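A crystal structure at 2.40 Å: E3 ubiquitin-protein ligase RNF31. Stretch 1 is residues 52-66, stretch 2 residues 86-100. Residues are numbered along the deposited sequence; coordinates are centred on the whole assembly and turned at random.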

ATOM      1  N   TYR B  52       4.600   1.697 -24.414  1.00 70.37           N
ATOM      2  CA  TYR B  52       5.014   3.047 -24.838  1.00 74.29           C
ATOM      3  C   TYR B  52       4.598   4.043 -23.779  1.00 71.31           C
ATOM      4  O   TYR B  52       5.340   4.982 -23.495  1.00 69.80           O
ATOM      5  CB  TYR B  52       4.414   3.482 -26.197  1.00 82.82           C
ATOM      6  CG  TYR B  52       4.893   2.740 -27.447  1.00100.46           C
ATOM      7  CD1 TYR B  52       6.147   2.101 -27.500  1.00108.06           C
ATOM      8  CD2 TYR B  52       4.099   2.723 -28.611  1.00110.00           C
ATOM      9  CE1 TYR B  52       6.566   1.445 -28.650  1.00110.86           C
ATOM     10  CE2 TYR B  52       4.519   2.079 -29.765  1.00108.62           C
ATOM     11  CZ  TYR B  52       5.749   1.444 -29.771  1.00114.47           C
ATOM     12  OH  TYR B  52       6.177   0.801 -30.893  1.00124.19           O
ATOM     13  N   VAL B  53       3.401   3.851 -23.217  1.00 68.38           N
ATOM     14  CA  VAL B  53       2.931   4.681 -22.102  1.00 59.29           C
ATOM     15  C   VAL B  53       3.803   4.504 -20.862  1.00 52.28           C
ATOM     16  O   VAL B  53       4.225   5.493 -20.303  1.00 52.44           O
ATOM     17  CB  VAL B  53       1.465   4.419 -21.738  1.00 62.88           C
ATOM     18  CG1 VAL B  53       1.056   5.289 -20.557  1.00 51.47           C
ATOM     19  CG2 VAL B  53       0.566   4.661 -22.958  1.00 67.69           C
ATOM     20  N   LEU B  54       4.143   3.268 -20.482  1.00 50.74           N
ATOM     21  CA  LEU B  54       4.992   3.036 -19.277  1.00 49.06           C
ATOM     22  C   LEU B  54       6.382   3.592 -19.455  1.00 52.61           C
ATOM     23  O   LEU B  54       6.955   4.174 -18.520  1.00 55.69           O
ATOM     24  CB  LEU B  54       5.000   1.551 -18.854  1.00 49.96           C
ATOM     25  CG  LEU B  54       3.574   0.999 -18.557  1.00 54.17           C
ATOM     26  CD1 LEU B  54       3.491  -0.484 -18.216  1.00 57.00           C
ATOM     27  CD2 LEU B  54       2.918   1.805 -17.451  1.00 54.24           C
ATOM     28  N   GLU B  55       6.897   3.486 -20.684  1.00 58.57           N
ATOM     29  CA  GLU B  55       8.169   4.095 -21.057  1.00 61.26           C
ATOM     30  C   GLU B  55       8.134   5.612 -20.786  1.00 58.19           C
ATOM     31  O   GLU B  55       9.093   6.166 -20.242  1.00 57.41           O
ATOM     32  CB  GLU B  55       8.473   3.719 -22.518  1.00 75.66           C
ATOM     33  CG  GLU B  55       9.766   4.198 -23.186  1.00 85.54           C
ATOM     34  CD  GLU B  55       9.882   3.656 -24.632  1.00 91.22           C
ATOM     35  OE1 GLU B  55       9.876   4.444 -25.624  1.00 67.79           O
ATOM     36  OE2 GLU B  55       9.938   2.413 -24.777  1.00 95.37           O
ATOM     37  N   MET B  56       7.010   6.258 -21.109  1.00 53.87           N
ATOM     38  CA  MET B  56       6.834   7.706 -20.942  1.00 55.96           C
ATOM     39  C   MET B  56       6.730   8.070 -19.474  1.00 57.03           C
ATOM     40  O   MET B  56       7.312   9.069 -19.027  1.00 60.59           O
ATOM     41  CB  MET B  56       5.573   8.189 -21.710  1.00 66.61           C
ATOM     42  CG  MET B  56       5.129   9.661 -21.503  1.00 71.81           C
ATOM     43  SD  MET B  56       3.888  10.271 -22.698  1.00 70.90           S
ATOM     44  CE  MET B  56       2.658   8.968 -22.542  1.00 70.22           C
ATOM     45  N   VAL B  57       5.997   7.251 -18.717  1.00 54.32           N
ATOM     46  CA  VAL B  57       5.841   7.461 -17.261  1.00 51.33           C
ATOM     47  C   VAL B  57       7.201   7.500 -16.549  1.00 50.67           C
ATOM     48  O   VAL B  57       7.434   8.392 -15.708  1.00 51.60           O
ATOM     49  CB  VAL B  57       4.878   6.416 -16.658  1.00 49.90           C
ATOM     50  CG1 VAL B  57       4.871   6.425 -15.129  1.00 47.70           C
ATOM     51  CG2 VAL B  57       3.465   6.633 -17.186  1.00 50.79           C
ATOM     52  N   ALA B  58       8.101   6.574 -16.923  1.00 53.05           N
ATOM     53  CA  ALA B  58       9.461   6.482 -16.339  1.00 50.76           C
ATOM     54  C   ALA B  58      10.373   7.641 -16.684  1.00 49.49           C
ATOM     55  O   ALA B  58      11.097   8.156 -15.810  1.00 54.28           O
ATOM     56  CB  ALA B  58      10.146   5.156 -16.707  1.00 54.99           C
ATOM     57  N   GLU B  59      10.370   8.050 -17.941  1.00 53.70           N
ATOM     58  CA  GLU B  59      11.180   9.226 -18.351  1.00 63.07           C
ATOM     59  C   GLU B  59      10.672  10.509 -17.706  1.00 54.27           C
ATOM     60  O   GLU B  59      11.477  11.274 -17.178  1.00 69.14           O
ATOM     61  CB  GLU B  59      11.413   9.379 -19.889  1.00 72.64           C
ATOM     62  CG  GLU B  59      10.212   9.356 -20.831  1.00 89.49           C
ATOM     63  CD  GLU B  59      10.596   9.036 -22.289  1.00102.33           C
ATOM     64  OE1 GLU B  59      11.695   9.453 -22.742  1.00100.51           O
ATOM     65  OE2 GLU B  59       9.802   8.360 -22.995  1.00103.56           O
ATOM     66  N   LEU B  60       9.366  10.727 -17.689  1.00 52.60           N
ATOM     67  CA  LEU B  60       8.789  11.925 -17.019  1.00 51.40           C
ATOM     68  C   LEU B  60       9.023  11.884 -15.521  1.00 50.95           C
ATOM     69  O   LEU B  60       9.357  12.909 -14.922  1.00 55.29           O
ATOM     70  CB  LEU B  60       7.287  12.072 -17.298  1.00 54.99           C
ATOM     71  CG  LEU B  60       6.830  12.201 -18.750  1.00 58.11           C
ATOM     72  CD1 LEU B  60       5.312  12.238 -18.815  1.00 61.15           C
ATOM     73  CD2 LEU B  60       7.432  13.412 -19.449  1.00 59.92           C
ATOM     74  N   ALA B  61       8.906  10.704 -14.911  1.00 49.80           N
ATOM     75  CA  ALA B  61       9.328  10.580 -13.519  1.00 51.04           C
ATOM     76  C   ALA B  61      10.794  11.071 -13.296  1.00 54.73           C
ATOM     77  O   ALA B  61      11.066  11.902 -12.404  1.00 51.89           O
ATOM     78  CB  ALA B  61       9.160   9.147 -13.074  1.00 58.22           C
ATOM     79  N   GLY B  62      11.734  10.558 -14.114  1.00 56.30           N
ATOM     80  CA  GLY B  62      13.139  10.990 -14.071  1.00 51.19           C
ATOM     81  C   GLY B  62      13.357  12.487 -14.279  1.00 54.84           C
ATOM     82  O   GLY B  62      14.209  13.094 -13.647  1.00 65.87           O
ATOM     83  N   GLN B  63      12.578  13.075 -15.171  1.00 55.98           N
ATOM     84  CA  GLN B  63      12.577  14.515 -15.368  1.00 63.14           C
ATOM     85  C   GLN B  63      12.053  15.331 -14.192  1.00 64.17           C
ATOM     86  O   GLN B  63      12.596  16.387 -13.883  1.00 67.76           O
ATOM     87  CB  GLN B  63      11.772  14.850 -16.610  1.00 66.59           C
ATOM     88  CG  GLN B  63      12.501  14.388 -17.855  1.00 71.43           C
ATOM     89  CD  GLN B  63      11.692  14.574 -19.105  1.00 81.32           C
ATOM     90  OE1 GLN B  63      10.636  15.233 -19.099  1.00 79.73           O
ATOM     91  NE2 GLN B  63      12.181  13.997 -20.202  1.00 77.92           N
ATOM     92  N   GLN B  64      11.005  14.847 -13.537  1.00 67.65           N
ATOM     93  CA  GLN B  64      10.356  15.629 -12.482  1.00 63.19           C
ATOM     94  C   GLN B  64      11.170  15.670 -11.234  1.00 58.65           C
ATOM     95  O   GLN B  64      11.216  16.687 -10.610  1.00 62.19           O
ATOM     96  CB  GLN B  64       8.904  15.182 -12.250  1.00 60.39           C
ATOM     97  CG  GLN B  64       8.029  15.455 -13.494  1.00 61.59           C
ATOM     98  CD  GLN B  64       7.881  16.948 -13.820  1.00 64.48           C
ATOM     99  OE1 GLN B  64       8.079  17.408 -14.963  1.00 59.83           O
ATOM    100  NE2 GLN B  64       7.558  17.714 -12.806  1.00 68.31           N
ATOM    101  N   ASP B  65      11.840  14.587 -10.872  1.00 71.95           N
ATOM    102  CA  ASP B  65      12.831  14.643  -9.788  1.00 67.69           C
ATOM    103  C   ASP B  65      14.054  13.859 -10.249  1.00 72.02           C
ATOM    104  O   ASP B  65      14.100  12.642 -10.089  1.00 72.59           O
ATOM    105  CB  ASP B  65      12.263  14.110  -8.472  1.00 67.11           C
ATOM    106  CG  ASP B  65      13.177  14.402  -7.251  1.00 69.54           C
ATOM    107  OD1 ASP B  65      14.362  14.740  -7.432  1.00 72.43           O
ATOM    108  OD2 ASP B  65      12.716  14.277  -6.092  1.00 65.96           O
ATOM    109  N   PRO B  66      15.051  14.558 -10.837  1.00 74.75           N
ATOM    110  CA  PRO B  66      16.263  13.874 -11.314  1.00 76.55           C
ATOM    111  C   PRO B  66      17.267  13.442 -10.200  1.00 71.47           C
ATOM    112  O   PRO B  66      18.201  12.690 -10.477  1.00 66.11           O
ATOM    113  CB  PRO B  66      16.880  14.887 -12.296  1.00 74.58           C
ATOM    114  CG  PRO B  66      16.109  16.167 -12.135  1.00 72.44           C
ATOM    115  CD  PRO B  66      15.194  16.017 -10.961  1.00 73.72           C
ATOM    116  N   ASN B  86      -4.512   7.807 -15.271  1.00 46.60           N
ATOM    117  CA  ASN B  86      -4.284   9.250 -15.289  1.00 49.14           C
ATOM    118  C   ASN B  86      -2.783   9.516 -15.372  1.00 52.14           C
ATOM    119  O   ASN B  86      -2.085   9.332 -14.383  1.00 48.29           O
ATOM    120  CB  ASN B  86      -4.869   9.885 -14.040  1.00 54.26           C
ATOM    121  CG  ASN B  86      -4.762  11.394 -14.033  1.00 53.20           C
ATOM    122  OD1 ASN B  86      -3.727  11.983 -14.399  1.00 58.37           O
ATOM    123  ND2 ASN B  86      -5.816  12.033 -13.563  1.00 46.52           N
ATOM    124  N   LEU B  87      -2.296   9.990 -16.531  1.00 52.55           N
ATOM    125  CA  LEU B  87      -0.850  10.166 -16.751  1.00 54.60           C
ATOM    126  C   LEU B  87      -0.161  11.047 -15.711  1.00 53.57           C
ATOM    127  O   LEU B  87       0.826  10.619 -15.076  1.00 61.58           O
ATOM    128  CB  LEU B  87      -0.537  10.688 -18.155  1.00 55.84           C
ATOM    129  CG  LEU B  87       0.912  10.543 -18.613  1.00 60.56           C
ATOM    130  CD1 LEU B  87       1.415   9.149 -18.312  1.00 60.18           C
ATOM    131  CD2 LEU B  87       1.097  10.849 -20.107  1.00 60.81           C
ATOM    132  N   ASP B  88      -0.705  12.229 -15.481  1.00 46.51           N
ATOM    133  CA  ASP B  88      -0.082  13.201 -14.556  1.00 52.05           C
ATOM    134  C   ASP B  88      -0.132  12.684 -13.106  1.00 50.91           C
ATOM    135  O   ASP B  88       0.755  12.942 -12.317  1.00 50.09           O
ATOM    136  CB  ASP B  88      -0.754  14.593 -14.586  1.00 52.22           C
ATOM    137  CG  ASP B  88       0.069  15.682 -15.304  1.00 57.37           C
ATOM    138  OD1 ASP B  88       1.319  15.603 -15.429  1.00 61.70           O
ATOM    139  OD2 ASP B  88      -0.583  16.683 -15.710  1.00 64.53           O
ATOM    140  N   GLU B  89      -1.175  11.982 -12.725  1.00 50.52           N
ATOM    141  CA  GLU B  89      -1.148  11.408 -11.373  1.00 55.22           C
ATOM    142  C   GLU B  89      -0.172  10.250 -11.230  1.00 50.23           C
ATOM    143  O   GLU B  89       0.436  10.080 -10.180  1.00 54.32           O
ATOM    144  CB  GLU B  89      -2.523  10.999 -10.956  1.00 52.60           C
ATOM    145  CG  GLU B  89      -3.360  12.232 -10.714  1.00 53.81           C
ATOM    146  CD  GLU B  89      -4.705  11.895 -10.155  1.00 60.35           C
ATOM    147  OE1 GLU B  89      -5.046  10.676  -9.981  1.00 58.50           O
ATOM    148  OE2 GLU B  89      -5.412  12.884  -9.907  1.00 69.18           O
ATOM    149  N   ALA B  90       0.005   9.524 -12.324  1.00 45.89           N
ATOM    150  CA  ALA B  90       0.794   8.324 -12.356  1.00 47.71           C
ATOM    151  C   ALA B  90       2.239   8.685 -12.233  1.00 48.02           C
ATOM    152  O   ALA B  90       3.011   7.987 -11.572  1.00 48.00           O
ATOM    153  CB  ALA B  90       0.533   7.586 -13.665  1.00 46.97           C
ATOM    154  N   VAL B  91       2.584   9.792 -12.882  1.00 49.98           N
ATOM    155  CA  VAL B  91       3.907  10.365 -12.809  1.00 49.41           C
ATOM    156  C   VAL B  91       4.167  10.864 -11.404  1.00 50.09           C
ATOM    157  O   VAL B  91       5.255  10.632 -10.881  1.00 58.33           O
ATOM    158  CB  VAL B  91       4.111  11.508 -13.857  1.00 46.66           C
ATOM    159  CG1 VAL B  91       5.370  12.334 -13.561  1.00 46.50           C
ATOM    160  CG2 VAL B  91       4.206  10.918 -15.263  1.00 43.01           C
ATOM    161  N   GLU B  92       3.194  11.553 -10.815  1.00 50.07           N
ATOM    162  CA  GLU B  92       3.293  12.073  -9.450  1.00 51.75           C
ATOM    163  C   GLU B  92       3.596  10.943  -8.506  1.00 52.43           C
ATOM    164  O   GLU B  92       4.538  11.052  -7.718  1.00 56.67           O
ATOM    165  CB  GLU B  92       1.970  12.745  -8.970  1.00 63.03           C
ATOM    166  CG  GLU B  92       1.853  14.280  -8.985  1.00 65.48           C
ATOM    167  CD  GLU B  92       0.372  14.802  -9.001  1.00 69.10           C
ATOM    168  OE1 GLU B  92      -0.605  14.124  -8.568  1.00 62.25           O
ATOM    169  OE2 GLU B  92       0.160  15.929  -9.486  1.00 73.98           O
ATOM    170  N   GLU B  93       2.784   9.875  -8.570  1.00 47.33           N
ATOM    171  CA  GLU B  93       2.939   8.723  -7.668  1.00 48.31           C
ATOM    172  C   GLU B  93       4.171   7.897  -7.939  1.00 50.92           C
ATOM    173  O   GLU B  93       4.709   7.292  -7.022  1.00 47.99           O
ATOM    174  CB  GLU B  93       1.695   7.783  -7.693  1.00 47.22           C
ATOM    175  CG  GLU B  93       0.435   8.438  -7.119  1.00 53.61           C
ATOM    176  CD  GLU B  93       0.656   9.216  -5.797  1.00 52.28           C
ATOM    177  OE1 GLU B  93       1.068   8.594  -4.811  1.00 58.20           O
ATOM    178  OE2 GLU B  93       0.397  10.434  -5.720  1.00 50.76           O
ATOM    179  N   CYS B  94       4.597   7.780  -9.202  1.00 59.26           N
ATOM    180  CA  CYS B  94       5.823   7.017  -9.504  1.00 52.66           C
ATOM    181  C   CYS B  94       7.049   7.645  -8.767  1.00 46.92           C
ATOM    182  O   CYS B  94       7.829   6.969  -8.066  1.00 56.43           O
ATOM    183  CB  CYS B  94       6.003   6.953 -11.004  1.00 53.51           C
ATOM    184  SG  CYS B  94       7.441   6.039 -11.539  1.00 56.06           S
ATOM    185  N   VAL B  95       7.120   8.966  -8.878  1.00 46.78           N
ATOM    186  CA  VAL B  95       8.079   9.832  -8.190  1.00 44.70           C
ATOM    187  C   VAL B  95       7.936   9.750  -6.680  1.00 48.60           C
ATOM    188  O   VAL B  95       8.939   9.603  -5.957  1.00 50.22           O
ATOM    189  CB  VAL B  95       7.849  11.300  -8.632  1.00 48.13           C
ATOM    190  CG1 VAL B  95       8.549  12.328  -7.727  1.00 47.04           C
ATOM    191  CG2 VAL B  95       8.266  11.467 -10.088  1.00 49.75           C
ATOM    192  N   ARG B  96       6.695   9.873  -6.212  1.00 46.49           N
ATOM    193  CA  ARG B  96       6.407   9.842  -4.779  1.00 50.70           C
ATOM    194  C   ARG B  96       6.698   8.503  -4.134  1.00 47.26           C
ATOM    195  O   ARG B  96       7.324   8.447  -3.091  1.00 52.99           O
ATOM    196  CB  ARG B  96       4.959  10.262  -4.525  1.00 51.37           C
ATOM    197  CG  ARG B  96       4.763  11.762  -4.753  1.00 49.48           C
ATOM    198  CD  ARG B  96       3.305  12.088  -4.933  1.00 49.63           C
ATOM    199  NE  ARG B  96       3.097  13.498  -5.132  1.00 54.27           N
ATOM    200  CZ  ARG B  96       1.924  14.131  -5.074  1.00 53.98           C
ATOM    201  NH1 ARG B  96       0.798  13.501  -4.807  1.00 59.12           N
ATOM    202  NH2 ARG B  96       1.897  15.434  -5.257  1.00 52.75           N
ATOM    203  N   ALA B  97       6.251   7.426  -4.748  1.00 48.46           N
ATOM    204  CA  ALA B  97       6.604   6.075  -4.279  1.00 49.96           C
ATOM    205  C   ALA B  97       8.111   5.884  -4.111  1.00 48.49           C
ATOM    206  O   ALA B  97       8.532   5.390  -3.081  1.00 57.77           O
ATOM    207  CB  ALA B  97       6.036   4.971  -5.177  1.00 44.86           C
ATOM    208  N   ARG B  98       8.904   6.309  -5.089  1.00 43.13           N
ATOM    209  CA  ARG B  98      10.339   6.129  -5.009  1.00 42.91           C
ATOM    210  C   ARG B  98      10.998   7.048  -3.985  1.00 46.58           C
ATOM    211  O   ARG B  98      11.897   6.614  -3.291  1.00 55.44           O
ATOM    212  CB  ARG B  98      10.962   6.384  -6.363  1.00 48.33           C
ATOM    213  CG  ARG B  98      12.472   6.223  -6.370  1.00 51.61           C
ATOM    214  CD  ARG B  98      12.929   4.756  -6.459  1.00 53.07           C
ATOM    215  NE  ARG B  98      14.154   4.924  -7.184  1.00 61.77           N
ATOM    216  CZ  ARG B  98      14.470   4.469  -8.386  1.00 55.65           C
ATOM    217  NH1 ARG B  98      13.771   3.558  -9.055  1.00 57.76           N
ATOM    218  NH2 ARG B  98      15.613   4.878  -8.868  1.00 69.38           N
ATOM    219  N   ARG B  99      10.592   8.323  -3.947  1.00 46.60           N
ATOM    220  CA  ARG B  99      10.981   9.255  -2.878  1.00 47.47           C
ATOM    221  C   ARG B  99      10.729   8.707  -1.483  1.00 49.80           C
ATOM    222  O   ARG B  99      11.592   8.805  -0.610  1.00 56.10           O
ATOM    223  CB  ARG B  99      10.276  10.615  -3.010  1.00 48.32           C
ATOM    224  CG  ARG B  99      10.968  11.714  -2.222  1.00 48.10           C
ATOM    225  CD  ARG B  99      10.201  13.027  -2.220  1.00 50.30           C
ATOM    226  NE  ARG B  99      10.282  13.660  -3.526  1.00 49.72           N
ATOM    227  CZ  ARG B  99       9.259  14.100  -4.267  1.00 52.31           C
ATOM    228  NH1 ARG B  99       7.979  14.020  -3.870  1.00 61.02           N
ATOM    229  NH2 ARG B  99       9.525  14.635  -5.448  1.00 50.38           N
ATOM    230  N   ARG B 100       9.556   8.131  -1.276  1.00 48.35           N
ATOM    231  CA  ARG B 100       9.171   7.613   0.023  1.00 48.72           C
ATOM    232  C   ARG B 100      10.062   6.433   0.408  1.00 52.28           C
ATOM    233  O   ARG B 100      10.416   6.230   1.597  1.00 55.39           O
ATOM    234  CB  ARG B 100       7.681   7.221  -0.024  1.00 55.71           C
ATOM    235  CG  ARG B 100       7.108   6.647   1.261  1.00 61.87           C
ATOM    236  CD  ARG B 100       5.623   6.321   1.195  1.00 65.52           C
ATOM    237  NE  ARG B 100       5.210   5.575   0.007  1.00 77.31           N
ATOM    238  CZ  ARG B 100       5.407   4.262  -0.204  1.00 87.93           C
ATOM    239  NH1 ARG B 100       6.066   3.483   0.678  1.00 81.67           N
ATOM    240  NH2 ARG B 100       4.956   3.721  -1.336  1.00 81.02           N
TER

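How closely do the two helices pack, and where do they meet? The axes of helix 52-64 and helix 87-100 pass within 8.9 Å of each other, with 60° between their N-to-C directions. Contacts run from Val53 to Asp65 on one side and from Leu87 to Arg99 on the other, and the two stretches together bury 524 Å². The backbones come nearest where Ala61 faces Val91, with CA of Ala61 5.5 Å from CA of Val91. At this point the first helix presents only a methyl group, and Val91 lies against its backbone.

Which bump fills the central hollow? Val91 does, its side chain sitting as a knob among Val57, Leu60, Ala61 and Gln64, four residues spaced like the corners of a diamond on the helix surface. The branched side chain spreads across the hollow. CG2 of Val91 lies 3.9 Å from CB of Leu60 and 4.1 Å from the backbone O of Val57, while CG1 of Val91 reaches to 4.1 Å from both N of Ala61 and CG of Gln64. Two of these neighbours are backbone atoms, which shows that the knob reaches down to the floor of the hollow. The polar atoms of that floor are satisfied: N of Ala61 donates to O of Val57 at 2.9 Å within the helix.

What closes the packing around this knob? Towards the start of stretch 2, Leu87 brings the end of its side chain across to the first helix. Its two methyls find different partners: CD1 of Leu87 packs 3.4 Å from CG2 of Val57, and CD2 of Leu87 lies 3.5 Å from CE of Met56. The long Met56 side chain starts out sideways, but its end comes nearer and so meets the leucine. One turn beyond Val91, Val95 presses on Ala61, its CG2 being 3.9 Å from CB of Ala61 and 3.7 Å from O of Ala61. Cys94 adds a further apolar contact, with SG of Cys94 3.9 Å from CB of Ala61. The small Ala61 methyl thus touches both Cys94 and Val95, while CG1 of Val57 approaches CB of Cys94 at 4.3 Å.

What happens where the first helix ends? Asp65 is the first residue to leave helical geometry, and its CA-to-CB bond points toward the second helix. There CB of Asp65 lies 4.2 Å from CG1 of Val95, extending the apolar packing slightly, while the carboxylate reaches Arg99, one turn further along. NH2 of Arg99 donates to OD2 of Asp65 at 3.3 Å, with an N-H...acceptor angle of 162°. The bond is long but nearly straight, and the carboxylate oxygen lies at the edge of the guanidinium, near its plane. This salt bridge is the only hydrogen bond between the stretches, a charged clasp at one end of a contact otherwise built on fit.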